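Local coordinates for bifunctional cytochrome P450/NADPH--P450 reductase (Deinococcus aerius, PDB 7F3H), which probably catalyses NADPH-dependent monooxygenation, its heme domain hydroxylating organic substrates in the manner of a self-sufficient cytochrome P450 fused to its reductase, at residues His288-Leu300 / Val312-Glu324. Sequence-based numbering, arbitrary orientation.
Sequences HVLAQAYAEVDRL and VMRLDVIPRILDE
Helices J and K of the cytochrome P450 fold meet where Glu296 of helix 287-300 sends its carboxylate to the start of helix 317-329, against the backbone of Asp316, Val317 and Ile318. With CG anti to the backbone N (chi1 167°) and the chain extended beyond it, the side chain spans the gap between the helices. OE1 of Glu296 accepts from Asp316 N at 2.8 Å and from Val317 N at 2.8 Å, the two donors coming from opposite faces of the carboxylate plane. Ile318 N reaches OE2 of Glu296 at 2.8 Å, nearly in line with the C-O bond. The N-H groups of the N-cap residue Asp316 and of the first two helical residues, Val317 and Ile318, are thus satisfied by one buried carboxylate, whose negative charge probably gains from the positive end of the helix dipole. Replacing Glu296 by an alanine is likely to leave these three N-H groups without their acceptor carboxylate and to open a gap beside Val317. The nearby Asp316 carboxylate is turned to Arg320, which grips it side-on through NE and NH2, the latter 2.7 Å from Asp316 OD2; Arg320 also pairs with Asp380.

Apolar packing continues on both sides of Glu296. Toward the start of helix 287-300, Ala293 CB meets Ile321 CD1 at 3.8 Å, and Val317 CG1 lies against the backbone N and CA of Ala293, an approach the small alanine side chain probably permits; Val289 CG1 touches Ile321 CG1 at 3.6 Å. At the C-terminal end of helix 287-300, Leu300 CD1 packs on Leu315 CD2 at 3.6 Å, while Leu300 CD2 sits 4.0 Å from Arg314 CZ, over the centre of the guanidinium face. Beyond this interface, Glu324 and Arg327 are the Glu-X-X-Arg pair of helix K, and a further salt bridge from Glu324 to Arg381 completes what corresponds to the Glu-Arg-Arg triad of cytochromes P450.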
ATOM      1  N   HIS A 288      -6.154 -24.199   6.015  1.00 26.16           N
ATOM      2  CA  HIS A 288      -5.691 -25.155   5.015  1.00 26.75           C
ATOM      3  C   HIS A 288      -4.697 -24.490   4.070  1.00 27.27           C
ATOM      4  O   HIS A 288      -3.665 -25.085   3.708  1.00 28.21           O
ATOM      5  CB  HIS A 288      -6.879 -25.737   4.250  1.00 29.77           C
ATOM      6  CG  HIS A 288      -6.500 -26.813   3.279  1.00 38.20           C
ATOM      7  ND1 HIS A 288      -6.713 -26.695   1.919  1.00 37.59           N
ATOM      8  CD2 HIS A 288      -5.911 -28.021   3.467  1.00 31.78           C
ATOM      9  CE1 HIS A 288      -6.275 -27.787   1.314  1.00 39.54           C
ATOM     10  NE2 HIS A 288      -5.785 -28.605   2.232  1.00 38.33           N
ATOM     11  N   VAL A 289      -4.966 -23.231   3.714  1.00 25.66           N
ATOM     12  CA  VAL A 289      -4.016 -22.454   2.921  1.00 29.79           C
ATOM     13  C   VAL A 289      -2.695 -22.341   3.659  1.00 27.78           C
ATOM     14  O   VAL A 289      -1.615 -22.534   3.079  1.00 26.97           O
ATOM     15  CB  VAL A 289      -4.591 -21.055   2.626  1.00 24.82           C
ATOM     16  CG1 VAL A 289      -3.737 -20.328   1.624  1.00 23.57           C
ATOM     17  CG2 VAL A 289      -6.033 -21.151   2.191  1.00 24.06           C
ATOM     18  N   LEU A 290      -2.769 -22.040   4.956  1.00 26.47           N
ATOM     19  CA  LEU A 290      -1.572 -21.966   5.781  1.00 25.85           C
ATOM     20  C   LEU A 290      -0.825 -23.285   5.749  1.00 27.84           C
ATOM     21  O   LEU A 290       0.407 -23.296   5.719  1.00 31.49           O
ATOM     22  CB  LEU A 290      -1.936 -21.580   7.225  1.00 22.45           C
ATOM     23  CG  LEU A 290      -0.794 -21.465   8.242  1.00 29.67           C
ATOM     24  CD1 LEU A 290       0.306 -20.484   7.743  1.00 21.35           C
ATOM     25  CD2 LEU A 290      -1.308 -21.050   9.667  1.00 23.27           C
ATOM     26  N   ALA A 291      -1.547 -24.410   5.744  1.00 27.04           N
ATOM     27  CA  ALA A 291      -0.883 -25.715   5.682  1.00 29.10           C
ATOM     28  C   ALA A 291      -0.076 -25.851   4.399  1.00 26.95           C
ATOM     29  O   ALA A 291       1.082 -26.293   4.417  1.00 22.99           O
ATOM     30  CB  ALA A 291      -1.907 -26.854   5.804  1.00 24.61           C
ATOM     31  N   GLN A 292      -0.696 -25.482   3.271  1.00 29.39           N
ATOM     32  CA  GLN A 292      -0.007 -25.537   1.976  1.00 29.63           C
ATOM     33  C   GLN A 292       1.234 -24.655   1.969  1.00 31.64           C
ATOM     34  O   GLN A 292       2.275 -25.025   1.406  1.00 33.17           O
ATOM     35  CB  GLN A 292      -0.938 -25.075   0.857  1.00 29.59           C
ATOM     36  CG  GLN A 292      -2.111 -25.981   0.531  1.00 32.22           C
ATOM     37  CD  GLN A 292      -3.030 -25.321  -0.494  1.00 34.73           C
ATOM     38  OE1 GLN A 292      -4.082 -24.776  -0.153  1.00 35.21           O
ATOM     39  NE2 GLN A 292      -2.611 -25.339  -1.753  1.00 33.54           N
ATOM     40  N   ALA A 293       1.143 -23.474   2.590  1.00 30.46           N
ATOM     41  CA  ALA A 293       2.307 -22.585   2.640  1.00 30.53           C
ATOM     42  C   ALA A 293       3.433 -23.163   3.513  1.00 33.68           C
ATOM     43  O   ALA A 293       4.626 -23.028   3.184  1.00 31.26           O
ATOM     44  CB  ALA A 293       1.885 -21.201   3.125  1.00 29.70           C
ATOM     45  N   TYR A 294       3.086 -23.753   4.657  1.00 27.98           N
ATOM     46  CA  TYR A 294       4.100 -24.441   5.451  1.00 29.87           C
ATOM     47  C   TYR A 294       4.787 -25.547   4.635  1.00 33.39           C
ATOM     48  O   TYR A 294       6.007 -25.760   4.740  1.00 30.24           O
ATOM     49  CB  TYR A 294       3.469 -25.018   6.710  1.00 26.84           C
ATOM     50  CG  TYR A 294       3.329 -24.097   7.922  1.00 31.98           C
ATOM     51  CD1 TYR A 294       4.410 -23.384   8.423  1.00 31.76           C
ATOM     52  CD2 TYR A 294       2.124 -24.042   8.632  1.00 28.58           C
ATOM     53  CE1 TYR A 294       4.275 -22.596   9.569  1.00 32.05           C
ATOM     54  CE2 TYR A 294       1.985 -23.289   9.744  1.00 27.34           C
ATOM     55  CZ  TYR A 294       3.047 -22.564  10.223  1.00 31.49           C
ATOM     56  OH  TYR A 294       2.854 -21.812  11.365  1.00 26.30           O
ATOM     57  N   ALA A 295       4.004 -26.295   3.856  1.00 31.09           N
ATOM     58  CA  ALA A 295       4.568 -27.343   3.004  1.00 34.81           C
ATOM     59  C   ALA A 295       5.568 -26.768   1.995  1.00 32.66           C
ATOM     60  O   ALA A 295       6.641 -27.344   1.765  1.00 31.92           O
ATOM     61  CB  ALA A 295       3.440 -28.093   2.289  1.00 28.09           C
ATOM     62  N   GLU A 296       5.201 -25.665   1.337  1.00 28.70           N
ATOM     63  CA  GLU A 296       6.110 -25.018   0.388  1.00 29.25           C
ATOM     64  C   GLU A 296       7.412 -24.594   1.076  1.00 32.13           C
ATOM     65  O   GLU A 296       8.518 -24.861   0.575  1.00 29.02           O
ATOM     66  CB  GLU A 296       5.389 -23.837  -0.257  1.00 23.02           C
ATOM     67  CG  GLU A 296       6.239 -22.883  -1.025  1.00 27.85           C
ATOM     68  CD  GLU A 296       5.419 -22.083  -2.043  1.00 35.91           C
ATOM     69  OE1 GLU A 296       5.245 -22.555  -3.202  1.00 33.73           O
ATOM     70  OE2 GLU A 296       4.940 -20.978  -1.685  1.00 33.07           O
ATOM     71  N   VAL A 297       7.287 -23.933   2.236  1.00 34.23           N
ATOM     72  CA  VAL A 297       8.444 -23.459   3.000  1.00 32.77           C
ATOM     73  C   VAL A 297       9.365 -24.617   3.373  1.00 29.43           C
ATOM     74  O   VAL A 297      10.595 -24.499   3.303  1.00 29.55           O
ATOM     75  CB  VAL A 297       7.961 -22.693   4.254  1.00 29.06           C
ATOM     76  CG1 VAL A 297       9.060 -22.539   5.261  1.00 31.02           C
ATOM     77  CG2 VAL A 297       7.409 -21.341   3.874  1.00 29.04           C
ATOM     78  N   ASP A 298       8.788 -25.746   3.788  1.00 27.57           N
ATOM     79  CA  ASP A 298       9.607 -26.882   4.202  1.00 34.60           C
ATOM     80  C   ASP A 298      10.231 -27.567   2.994  1.00 38.26           C
ATOM     81  O   ASP A 298      11.372 -28.032   3.061  1.00 36.17           O
ATOM     82  CB  ASP A 298       8.753 -27.860   5.024  1.00 37.52           C
ATOM     83  CG  ASP A 298       8.180 -27.210   6.302  1.00 39.27           C
ATOM     84  OD1 ASP A 298       8.611 -26.082   6.656  1.00 31.84           O
ATOM     85  OD2 ASP A 298       7.282 -27.809   6.938  1.00 38.43           O
ATOM     86  N   ARG A 299       9.531 -27.539   1.859  1.00 41.15           N
ATOM     87  CA  ARG A 299      10.097 -28.036   0.614  1.00 41.27           C
ATOM     88  C   ARG A 299      11.330 -27.233   0.226  1.00 39.85           C
ATOM     89  O   ARG A 299      12.371 -27.806  -0.111  1.00 41.17           O
ATOM     90  CB  ARG A 299       9.031 -27.963  -0.470  1.00 38.06           C
ATOM     91  CG  ARG A 299       9.393 -28.584  -1.768  1.00 44.77           C
ATOM     92  CD  ARG A 299       8.137 -28.884  -2.583  1.00 45.05           C
ATOM     93  NE  ARG A 299       7.176 -27.783  -2.702  1.00 40.54           N
ATOM     94  CZ  ARG A 299       5.971 -27.777  -2.114  1.00 41.59           C
ATOM     95  NH1 ARG A 299       5.590 -28.807  -1.349  1.00 29.09           N
ATOM     96  NH2 ARG A 299       5.138 -26.747  -2.299  1.00 30.79           N
ATOM     97  N   LEU A 300      11.257 -25.910   0.340  1.00 35.97           N
ATOM     98  CA  LEU A 300      12.323 -25.067  -0.174  1.00 36.17           C
ATOM     99  C   LEU A 300      13.388 -24.712   0.854  1.00 34.38           C
ATOM    100  O   LEU A 300      14.524 -24.433   0.464  1.00 37.96           O
ATOM    101  CB  LEU A 300      11.739 -23.779  -0.729  1.00 34.94           C
ATOM    102  CG  LEU A 300      10.993 -23.969  -2.030  1.00 37.77           C
ATOM    103  CD1 LEU A 300      10.219 -22.684  -2.315  1.00 32.32           C
ATOM    104  CD2 LEU A 300      12.003 -24.278  -3.124  1.00 33.07           C
ATOM    105  N   VAL A 312      13.101 -17.160  -3.274  1.00 30.15           N
ATOM    106  CA  VAL A 312      11.868 -16.390  -3.340  1.00 31.72           C
ATOM    107  C   VAL A 312      11.193 -16.582  -4.687  1.00 29.81           C
ATOM    108  O   VAL A 312       9.966 -16.752  -4.762  1.00 29.81           O
ATOM    109  CB  VAL A 312      12.147 -14.902  -3.061  1.00 32.16           C
ATOM    110  CG1 VAL A 312      10.858 -14.102  -3.253  1.00 33.52           C
ATOM    111  CG2 VAL A 312      12.694 -14.715  -1.643  1.00 27.72           C
ATOM    112  N   MET A 313      11.985 -16.601  -5.767  1.00 29.20           N
ATOM    113  CA  MET A 313      11.411 -16.680  -7.103  1.00 32.06           C
ATOM    114  C   MET A 313      10.924 -18.088  -7.431  1.00 34.33           C
ATOM    115  O   MET A 313      10.098 -18.255  -8.333  1.00 35.18           O
ATOM    116  CB  MET A 313      12.426 -16.201  -8.149  1.00 38.58           C
ATOM    117  CG  MET A 313      12.827 -14.731  -7.980  1.00 36.57           C
ATOM    118  SD  MET A 313      11.400 -13.624  -7.658  1.00 46.09           S
ATOM    119  CE  MET A 313      10.362 -13.890  -9.090  1.00 38.46           C
ATOM    120  N   ARG A 314      11.354 -19.089  -6.671  1.00 32.34           N
ATOM    121  CA  ARG A 314      10.851 -20.442  -6.841  1.00 36.42           C
ATOM    122  C   ARG A 314       9.556 -20.694  -6.089  1.00 32.67           C
ATOM    123  O   ARG A 314       9.002 -21.784  -6.208  1.00 31.20           O
ATOM    124  CB  ARG A 314      11.908 -21.454  -6.387  1.00 40.43           C
ATOM    125  CG  ARG A 314      13.046 -21.616  -7.402  1.00 45.37           C
ATOM    126  CD  ARG A 314      14.198 -22.401  -6.828  1.00 51.72           C
ATOM    127  NE  ARG A 314      13.955 -23.841  -6.905  1.00 62.78           N
ATOM    128  CZ  ARG A 314      14.581 -24.751  -6.159  1.00 66.77           C
ATOM    129  NH1 ARG A 314      15.503 -24.380  -5.275  1.00 65.22           N
ATOM    130  NH2 ARG A 314      14.291 -26.040  -6.298  1.00 66.89           N
ATOM    131  N   LEU A 315       9.063 -19.713  -5.327  1.00 31.68           N
ATOM    132  CA  LEU A 315       7.814 -19.844  -4.587  1.00 29.72           C
ATOM    133  C   LEU A 315       6.604 -19.849  -5.517  1.00 33.92           C
ATOM    134  O   LEU A 315       6.590 -19.173  -6.547  1.00 28.37           O
ATOM    135  CB  LEU A 315       7.655 -18.689  -3.622  1.00 33.68           C
ATOM    136  CG  LEU A 315       8.589 -18.573  -2.437  1.00 27.74           C
ATOM    137  CD1 LEU A 315       8.256 -17.247  -1.811  1.00 28.69           C
ATOM    138  CD2 LEU A 315       8.388 -19.715  -1.477  1.00 25.60           C
ATOM    139  N   ASP A 316       5.553 -20.592  -5.108  1.00 31.69           N
ATOM    140  CA  ASP A 316       4.296 -20.629  -5.861  1.00 31.30           C
ATOM    141  C   ASP A 316       3.069 -20.350  -4.992  1.00 33.71           C
ATOM    142  O   ASP A 316       2.245 -19.477  -5.319  1.00 31.33           O
ATOM    143  CB  ASP A 316       4.087 -21.981  -6.542  1.00 30.28           C
ATOM    144  CG  ASP A 316       2.677 -22.151  -7.002  1.00 27.36           C
ATOM    145  OD1 ASP A 316       2.173 -21.248  -7.714  1.00 37.81           O
ATOM    146  OD2 ASP A 316       2.041 -23.126  -6.601  1.00 27.10           O
ATOM    147  N   VAL A 317       2.940 -21.096  -3.886  1.00 30.13           N
ATOM    148  CA  VAL A 317       1.807 -20.915  -2.986  1.00 31.68           C
ATOM    149  C   VAL A 317       1.813 -19.504  -2.388  1.00 33.07           C
ATOM    150  O   VAL A 317       0.806 -18.790  -2.433  1.00 28.14           O
ATOM    151  CB  VAL A 317       1.846 -21.988  -1.876  1.00 32.29           C
ATOM    152  CG1 VAL A 317       0.812 -21.693  -0.781  1.00 23.78           C
ATOM    153  CG2 VAL A 317       1.639 -23.374  -2.472  1.00 27.95           C
ATOM    154  N   ILE A 318       2.955 -19.077  -1.836  1.00 35.74           N
ATOM    155  CA  ILE A 318       3.019 -17.797  -1.113  1.00 32.58           C
ATOM    156  C   ILE A 318       2.702 -16.604  -2.024  1.00 31.06           C
ATOM    157  O   ILE A 318       1.902 -15.743  -1.622  1.00 28.00           O
ATOM    158  CB  ILE A 318       4.361 -17.676  -0.390  1.00 30.32           C
ATOM    159  CG1 ILE A 318       4.340 -18.521   0.894  1.00 29.59           C
ATOM    160  CG2 ILE A 318       4.733 -16.248  -0.103  1.00 24.98           C
ATOM    161  CD1 ILE A 318       5.660 -18.495   1.663  1.00 32.12           C
ATOM    162  N   PRO A 319       3.289 -16.482  -3.234  1.00 29.09           N
ATOM    163  CA  PRO A 319       2.814 -15.453  -4.168  1.00 28.33           C
ATOM    164  C   PRO A 319       1.308 -15.480  -4.406  1.00 28.50           C
ATOM    165  O   PRO A 319       0.670 -14.423  -4.452  1.00 29.06           O
ATOM    166  CB  PRO A 319       3.590 -15.775  -5.456  1.00 29.11           C
ATOM    167  CG  PRO A 319       4.803 -16.465  -5.013  1.00 28.60           C
ATOM    168  CD  PRO A 319       4.417 -17.249  -3.804  1.00 28.62           C
ATOM    169  N   ARG A 320       0.710 -16.657  -4.611  1.00 31.37           N
ATOM    170  CA  ARG A 320      -0.720 -16.659  -4.919  1.00 28.80           C
ATOM    171  C   ARG A 320      -1.549 -16.277  -3.697  1.00 27.84           C
ATOM    172  O   ARG A 320      -2.574 -15.582  -3.823  1.00 30.06           O
ATOM    173  CB  ARG A 320      -1.100 -18.019  -5.468  1.00 30.15           C
ATOM    174  CG  ARG A 320      -0.590 -18.236  -6.900  1.00 30.04           C
ATOM    175  CD  ARG A 320      -1.142 -19.526  -7.504  1.00 25.78           C
ATOM    176  NE  ARG A 320      -0.531 -20.722  -6.935  1.00 27.70           N
ATOM    177  CZ  ARG A 320      -1.189 -21.716  -6.328  1.00 31.96           C
ATOM    178  NH1 ARG A 320      -2.519 -21.673  -6.178  1.00 25.30           N
ATOM    179  NH2 ARG A 320      -0.507 -22.771  -5.873  1.00 25.31           N
ATOM    180  N   ILE A 321      -1.072 -16.644  -2.509  1.00 27.63           N
ATOM    181  CA  ILE A 321      -1.674 -16.157  -1.272  1.00 30.36           C
ATOM    182  C   ILE A 321      -1.715 -14.644  -1.272  1.00 26.33           C
ATOM    183  O   ILE A 321      -2.736 -14.040  -0.930  1.00 23.92           O
ATOM    184  CB  ILE A 321      -0.886 -16.656  -0.045  1.00 28.31           C
ATOM    185  CG1 ILE A 321      -1.190 -18.122   0.238  1.00 31.56           C
ATOM    186  CG2 ILE A 321      -1.186 -15.780   1.162  1.00 20.32           C
ATOM    187  CD1 ILE A 321      -0.199 -18.726   1.183  1.00 32.53           C
ATOM    188  N   LEU A 322      -0.586 -14.018  -1.621  1.00 22.64           N
ATOM    189  CA  LEU A 322      -0.515 -12.561  -1.568  1.00 25.71           C
ATOM    190  C   LEU A 322      -1.453 -11.933  -2.593  1.00 26.82           C
ATOM    191  O   LEU A 322      -2.162 -10.964  -2.276  1.00 26.76           O
ATOM    192  CB  LEU A 322       0.926 -12.083  -1.762  1.00 20.49           C
ATOM    193  CG  LEU A 322       1.890 -12.243  -0.570  1.00 24.20           C
ATOM    194  CD1 LEU A 322       3.325 -11.821  -0.940  1.00 28.60           C
ATOM    195  CD2 LEU A 322       1.433 -11.427   0.642  1.00 27.29           C
ATOM    196  N   ASP A 323      -1.502 -12.501  -3.807  1.00 26.35           N
ATOM    197  CA  ASP A 323      -2.411 -12.011  -4.843  1.00 24.87           C
ATOM    198  C   ASP A 323      -3.859 -12.015  -4.343  1.00 28.47           C
ATOM    199  O   ASP A 323      -4.578 -11.005  -4.449  1.00 27.59           O
ATOM    200  CB  ASP A 323      -2.282 -12.872  -6.108  1.00 26.29           C
ATOM    201  CG  ASP A 323      -0.953 -12.667  -6.862  1.00 30.14           C
ATOM    202  OD1 ASP A 323      -0.311 -11.600  -6.731  1.00 30.30           O
ATOM    203  OD2 ASP A 323      -0.557 -13.587  -7.619  1.00 29.31           O
ATOM    204  N   GLU A 324      -4.293 -13.139  -3.738  1.00 24.14           N
ATOM    205  CA  GLU A 324      -5.661 -13.234  -3.227  1.00 26.30           C
ATOM    206  C   GLU A 324      -5.875 -12.371  -1.971  1.00 26.84           C
ATOM    207  O   GLU A 324      -6.975 -11.825  -1.770  1.00 25.19           O
ATOM    208  CB  GLU A 324      -6.012 -14.715  -2.979  1.00 29.47           C
ATOM    209  CG  GLU A 324      -7.445 -15.047  -2.512  1.00 28.65           C
ATOM    210  CD  GLU A 324      -8.566 -14.774  -3.531  1.00 30.26           C
ATOM    211  OE1 GLU A 324      -8.338 -14.062  -4.545  1.00 26.47           O
ATOM    212  OE2 GLU A 324      -9.697 -15.276  -3.287  1.00 26.48           O
TER
HETATM  213  O   HOH W   1      -2.945 -24.695  -4.861  1.00 35.55           O